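Local coordinates for protein riboflavin kinase, putative (Trypanosoma brucei, PDB 3BNW) that probably catalyses the ATP-dependent phosphorylation of riboflavin to FMN, the kinase step of flavin cofactor synthesis, at residues A[17-22]-A[117-122]; A[61-66]-A[155-160]. One frame throughout, in Å; residues are numbered along the deposited sequence.

Contact 1: A[17-22]-A[117-122]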
loop_
_atom_site.group_PDB
_atom_site.type_symbol
_atom_site.label_atom_id
_atom_site.label_comp_id
_atom_site.label_asym_id
_atom_site.label_seq_id
_atom_site.Cartn_x
_atom_site.Cartn_y
_atom_site.Cartn_z
ATOM N N PRO A 17 12.618 3.054 1.455
ATOM C CA PRO A 17 11.513 2.872 0.519
ATOM C C PRO A 17 11.726 1.649 -0.358
ATOM O O PRO A 17 12.860 1.216 -0.554
ATOM C CB PRO A 17 11.546 4.150 -0.337
ATOM C CG PRO A 17 12.445 5.079 0.351
ATOM C CD PRO A 17 13.428 4.225 1.085
ATOM N N PHE A 18 10.636 1.101 -0.879
ATOM C CA PHE A 18 10.708 -0.092 -1.703
ATOM C C PHE A 18 9.554 -0.166 -2.684
ATOM O O PHE A 18 8.652 0.669 -2.676
ATOM C CB PHE A 18 10.741 -1.351 -0.826
ATOM C CG PHE A 18 9.477 -1.584 -0.039
ATOM C CD1 PHE A 18 8.407 -2.268 -0.604
ATOM C CD2 PHE A 18 9.365 -1.133 1.267
ATOM C CE1 PHE A 18 7.243 -2.485 0.110
ATOM C CE2 PHE A 18 8.207 -1.349 1.991
ATOM C CZ PHE A 18 7.140 -2.028 1.411
ATOM N N PHE A 19 9.616 -1.185 -3.535
ATOM C CA PHE A 19 8.600 -1.467 -4.537
ATOM C C PHE A 19 8.044 -2.861 -4.266
ATOM O O PHE A 19 8.783 -3.758 -3.856
ATOM C CB PHE A 19 9.234 -1.397 -5.930
ATOM C CG PHE A 19 8.319 -1.824 -7.045
ATOM C CD1 PHE A 19 8.455 -3.079 -7.630
ATOM C CD2 PHE A 19 7.332 -0.969 -7.518
ATOM C CE1 PHE A 19 7.618 -3.475 -8.664
ATOM C CE2 PHE A 19 6.492 -1.355 -8.549
ATOM C CZ PHE A 19 6.633 -2.612 -9.123
ATOM N N LEU A 20 6.745 -3.038 -4.483
ATOM C CA LEU A 20 6.102 -4.328 -4.258
ATOM C C LEU A 20 5.055 -4.573 -5.324
ATOM O O LEU A 20 4.217 -3.708 -5.586
ATOM C CB LEU A 20 5.471 -4.375 -2.861
ATOM C CG LEU A 20 4.814 -5.682 -2.391
ATOM C CD1 LEU A 20 5.736 -6.884 -2.561
ATOM C CD2 LEU A 20 4.366 -5.560 -0.925
ATOM N N ARG A 21 5.117 -5.743 -5.951
ATOM C CA ARG A 21 4.146 -6.132 -6.977
ATOM C C ARG A 21 3.545 -7.476 -6.594
ATOM O O ARG A 21 4.277 -8.410 -6.265
ATOM C CB ARG A 21 4.815 -6.230 -8.356
ATOM C CG ARG A 21 3.874 -6.696 -9.479
ATOM C CD ARG A 21 4.561 -6.728 -10.846
ATOM N NE ARG A 21 5.757 -7.581 -10.856
ATOM C CZ ARG A 21 7.013 -7.157 -11.010
ATOM N NH1 ARG A 21 7.290 -5.869 -11.192
ATOM N NH2 ARG A 21 8.009 -8.034 -10.995
ATOM N N GLY A 22 2.219 -7.570 -6.635
ATOM C CA GLY A 22 1.526 -8.811 -6.300
ATOM C C GLY A 22 0.047 -8.746 -6.627
ATOM O O GLY A 22 -0.491 -7.668 -6.856
ATOM N N LYS A 117 0.620 -2.748 -7.947
ATOM C CA LYS A 117 2.002 -2.351 -7.817
ATOM C C LYS A 117 2.028 -1.162 -6.882
ATOM O O LYS A 117 1.246 -0.236 -7.061
ATOM C CB LYS A 117 2.565 -1.964 -9.188
ATOM C CG LYS A 117 2.536 -3.086 -10.214
ATOM C CD LYS A 117 2.943 -2.591 -11.594
ATOM C CE LYS A 117 2.490 -3.550 -12.698
ATOM N NZ LYS A 117 2.805 -3.033 -14.059
ATOM N N ILE A 118 2.896 -1.192 -5.875
ATOM C CA ILE A 118 3.014 -0.059 -4.955
ATOM C C ILE A 118 4.468 0.336 -4.722
ATOM O O ILE A 118 5.358 -0.515 -4.704
ATOM C CB ILE A 118 2.298 -0.314 -3.588
ATOM C CG1 ILE A 118 2.842 -1.561 -2.891
ATOM C CG2 ILE A 118 0.788 -0.452 -3.785
ATOM C CD1 ILE A 118 2.457 -1.658 -1.419
ATOM N N ILE A 119 4.694 1.641 -4.587
ATOM C CA ILE A 119 5.951 2.181 -4.081
ATOM C C ILE A 119 5.663 2.748 -2.680
ATOM O O ILE A 119 4.852 3.663 -2.536
ATOM C CB ILE A 119 6.520 3.271 -5.021
ATOM C CG1 ILE A 119 6.891 2.649 -6.375
ATOM C CG2 ILE A 119 7.747 3.942 -4.400
ATOM C CD1 ILE A 119 7.513 3.607 -7.383
ATOM N N VAL A 120 6.297 2.174 -1.655
ATOM C CA VAL A 120 6.104 2.611 -0.268
ATOM C C VAL A 120 7.170 3.636 0.087
ATOM O O VAL A 120 8.343 3.307 0.122
ATOM C CB VAL A 120 6.179 1.427 0.736
ATOM C CG1 VAL A 120 6.216 1.936 2.158
ATOM C CG2 VAL A 120 5.009 0.489 0.556
ATOM N N LEU A 121 6.754 4.869 0.358
ATOM C CA LEU A 121 7.685 5.982 0.530
ATOM C C LEU A 121 7.877 6.401 1.984
ATOM O O LEU A 121 8.840 7.098 2.297
ATOM C CB LEU A 121 7.225 7.179 -0.302
ATOM C CG LEU A 121 7.291 6.957 -1.821
ATOM C CD1 LEU A 121 6.470 7.998 -2.564
ATOM C CD2 LEU A 121 8.732 6.956 -2.298
ATOM N N GLY A 122 6.979 5.995 2.880
ATOM C CA GLY A 122 7.173 6.310 4.292
ATOM C C GLY A 122 6.167 5.688 5.237
ATOM O O GLY A 122 5.188 5.057 4.812
#
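Leu20 O accepts a hydrogen bond from Ile118 N (2.9 Å, 168° at the hydrogen); Lys117 CA comes beside it at 3.4 Å in a weaker C-H...O contact. Leu20 N returns a bond to Ile118 O at 2.9 Å. One hydrogen-bonded pair further on, Val120 N reaches Phe18 O at 3.0 Å, whereas the reverse bond from Phe18 N to Val120 O is weak. These pairs alternate with the non-hydrogen-bonded pairs Phe19 with Ile119 and Arg21 with Lys117, the regular ladder of antiparallel strands. Phe18, Leu20, Ile118 and Val120 share an apolar, buried face, which suits the interior. With chi1 of 66°, Phe18 CG sits between the backbone N and carbonyl carbon, and Val120 CB lies over one ring face, toward its rim, 3.9 Å from the centroid, with CG2 3.4 Å from Phe18 CZ. On the other face Ile119 CG1 meets the edge of the Phe19 ring at CD2 (3.8 Å), and the aliphatic parts of Arg21 and Lys117 run side by side; Arg21 NH2 is hydrogen-bonded to Thr171 O and Lys117 NZ to Phe165 O. Helix 46-52 packs on Phe18 and Leu20, while strands 174-177 and 58-69 flank the pair within the curled sheet.

Contact 2: A[61-66]-A[155-160]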
loop_
_atom_site.group_PDB
_atom_site.type_symbol
_atom_site.label_atom_id
_atom_site.label_comp_id
_atom_site.label_asym_id
_atom_site.label_seq_id
_atom_site.Cartn_x
_atom_site.Cartn_y
_atom_site.Cartn_z
ATOM N N TYR A 61 2.624 4.532 3.566
ATOM C CA TYR A 61 1.996 5.292 2.501
ATOM C C TYR A 61 2.882 5.381 1.264
ATOM O O TYR A 61 4.086 5.131 1.327
ATOM C CB TYR A 61 1.645 6.695 3.006
ATOM C CG TYR A 61 2.836 7.564 3.351
ATOM C CD1 TYR A 61 3.417 8.393 2.392
ATOM C CD2 TYR A 61 3.379 7.565 4.627
ATOM C CE1 TYR A 61 4.509 9.192 2.696
ATOM C CE2 TYR A 61 4.469 8.366 4.940
ATOM C CZ TYR A 61 5.031 9.177 3.968
ATOM O OH TYR A 61 6.116 9.978 4.264
ATOM N N GLY A 62 2.278 5.749 0.138
ATOM C CA GLY A 62 3.020 5.933 -1.108
ATOM C C GLY A 62 2.114 5.981 -2.318
ATOM O O GLY A 62 0.945 6.333 -2.209
ATOM N N TRP A 63 2.661 5.613 -3.474
ATOM C CA TRP A 63 1.917 5.597 -4.732
ATOM C C TRP A 63 1.658 4.169 -5.167
ATOM O O TRP A 63 2.511 3.307 -4.989
ATOM C CB TRP A 63 2.709 6.298 -5.831
ATOM C CG TRP A 63 2.920 7.745 -5.590
ATOM C CD1 TRP A 63 4.056 8.336 -5.143
ATOM C CD2 TRP A 63 1.968 8.793 -5.792
ATOM N NE1 TRP A 63 3.874 9.691 -5.049
ATOM C CE2 TRP A 63 2.599 9.999 -5.440
ATOM C CE3 TRP A 63 0.642 8.829 -6.237
ATOM C CZ2 TRP A 63 1.955 11.237 -5.515
ATOM C CZ3 TRP A 63 -0.002 10.061 -6.312
ATOM C CH2 TRP A 63 0.659 11.248 -5.953
ATOM N N GLY A 64 0.489 3.923 -5.747
ATOM C CA GLY A 64 0.152 2.595 -6.249
ATOM C C GLY A 64 -0.631 2.629 -7.541
ATOM O O GLY A 64 -1.189 3.659 -7.913
ATOM N N THR A 65 -0.670 1.492 -8.224
ATOM C CA THR A 65 -1.470 1.347 -9.439
ATOM C C THR A 65 -2.183 -0.003 -9.425
ATOM O O THR A 65 -1.760 -0.930 -8.724
ATOM C CB THR A 65 -0.595 1.457 -10.723
ATOM O OG1 THR A 65 0.314 0.350 -10.791
ATOM C CG2 THR A 65 0.198 2.762 -10.726
ATOM N N VAL A 66 -3.259 -0.099 -10.198
ATOM C CA VAL A 66 -4.027 -1.333 -10.332
ATOM C C VAL A 66 -4.149 -1.675 -11.815
ATOM O O VAL A 66 -4.435 -0.806 -12.637
ATOM C CB VAL A 66 -5.424 -1.207 -9.664
ATOM C CG1 VAL A 66 -6.296 -2.413 -9.977
ATOM C CG2 VAL A 66 -5.267 -1.054 -8.171
ATOM N N GLN A 155 9.458 16.432 -3.881
ATOM C CA GLN A 155 10.338 15.267 -3.879
ATOM C C GLN A 155 9.534 13.976 -4.060
ATOM O O GLN A 155 9.838 13.171 -4.943
ATOM C CB GLN A 155 11.128 15.220 -2.566
ATOM C CG GLN A 155 12.361 14.321 -2.581
ATOM C CD GLN A 155 12.853 13.982 -1.174
ATOM O OE1 GLN A 155 12.073 13.551 -0.317
ATOM N NE2 GLN A 155 14.152 14.168 -0.935
ATOM N N LEU A 156 8.498 13.810 -3.235
ATOM C CA LEU A 156 7.682 12.583 -3.207
ATOM C C LEU A 156 6.666 12.489 -4.346
ATOM O O LEU A 156 6.350 11.393 -4.795
ATOM C CB LEU A 156 6.959 12.445 -1.857
ATOM C CG LEU A 156 7.702 11.734 -0.716
ATOM C CD1 LEU A 156 9.180 12.072 -0.679
ATOM C CD2 LEU A 156 7.049 12.068 0.616
ATOM N N GLN A 157 6.154 13.629 -4.798
ATOM C CA GLN A 157 5.223 13.682 -5.935
ATOM C C GLN A 157 5.821 13.053 -7.211
ATOM O O GLN A 157 5.097 12.457 -8.016
ATOM C CB GLN A 157 4.828 15.144 -6.209
ATOM C CG GLN A 157 3.775 15.366 -7.300
ATOM C CD GLN A 157 2.364 15.490 -6.752
ATOM O OE1 GLN A 157 1.648 16.443 -7.068
ATOM N NE2 GLN A 157 1.957 14.531 -5.923
ATOM N N GLU A 158 7.139 13.182 -7.376
ATOM C CA GLU A 158 7.852 12.690 -8.563
ATOM C C GLU A 158 7.805 11.160 -8.717
ATOM O O GLU A 158 7.959 10.644 -9.828
ATOM C CB GLU A 158 9.312 13.172 -8.522
ATOM C CG GLU A 158 10.073 13.112 -9.848
ATOM C CD GLU A 158 9.769 14.284 -10.777
ATOM O OE1 GLU A 158 8.575 14.581 -11.007
ATOM O OE2 GLU A 158 10.731 14.895 -11.295
ATOM N N PHE A 159 7.593 10.447 -7.612
ATOM C CA PHE A 159 7.493 8.976 -7.618
ATOM C C PHE A 159 6.194 8.421 -8.209
ATOM O O PHE A 159 6.062 7.208 -8.380
ATOM C CB PHE A 159 7.658 8.423 -6.201
ATOM C CG PHE A 159 9.069 8.418 -5.719
ATOM C CD1 PHE A 159 9.584 9.506 -5.033
ATOM C CD2 PHE A 159 9.883 7.323 -5.949
ATOM C CE1 PHE A 159 10.887 9.500 -4.579
ATOM C CE2 PHE A 159 11.183 7.309 -5.499
ATOM C CZ PHE A 159 11.691 8.402 -4.812
ATOM N N SER A 160 5.232 9.293 -8.491
ATOM C CA SER A 160 4.048 8.884 -9.231
ATOM C C SER A 160 4.442 8.416 -10.636
ATOM O O SER A 160 3.835 7.494 -11.179
ATOM C CB SER A 160 3.036 10.032 -9.316
ATOM O OG SER A 160 3.531 11.107 -10.094
#
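The six-membered ring of the Trp63 indole carries Ser160 CB over the centre of one face, a CH-pi contact 3.9 Å from the ring centroid. At the rim, close to the indole plane, lie Leu156 O beside NE1 and Gln157 NE2 beside CZ2, the latter at 3.3 Å. The Gln157 amide is turned 56° against the ring; its chain bends at chi2 (95°), which swings CD back toward the indole. The Tyr61 ring is touched at its edge by Leu156 CD2, 4.3 Å from Tyr61 OH, and that hydroxyl is hydrogen-bonded to Gln11 OE1. A single polar bond crosses the contact: Trp63 NE1 to Leu156 O, 3.0 Å and 157° at the hydrogen, with the oxygen near the indole plane but the donor above the carbonyl plane. Tryptophan suits the place because it joins a broad apolar surface to one N-H for a helix carbonyl. Segment 155-160 is a weakly bonded helical turn tightening into 3-10, laid against strand 58-69 of the antiparallel sheet. Leu156 O also takes Phe159 N, at 3.2 Å, and the two donors approach from opposite faces of the carbonyl plane. Ser160 OG closes on Gln157 O at 2.9 Å, nearly in line with the carbonyl, which fixes the hydroxyl's rotation, while the backbone of the 3-10 turn sets CB over the indole; Gln157 O also takes Ser160 N. Phe159 CB packs on Trp63 CD1, and helix 133-151 meets Tyr61, Trp63 and Leu156.

Overall arrangement
Contacts 1 and 2 lie with their centres about 9 Å apart, on neighbouring strands of one sheet: 117-122 is flanked by 17-22 on one edge and by 61-66 on the other. Probable hydrogen bonds tie them, Ile119 N to Trp63 O and Thr65 N to Lys117 O, both 2.8 Å. Leu121 bridges the side chains: its CD1 lies 3.5 Å from Trp63 CD1 and its CD2 3.7 Å from Phe159 CG. Leu121 and Gly122 together oppose Tyr61 in a classic beta bulge. Contact 1 is one strand pairing of the curled antiparallel sheet, consistent with the riboflavin kinase barrel; contact 2 packs a helical turn on the next strand. The structure is an apo form.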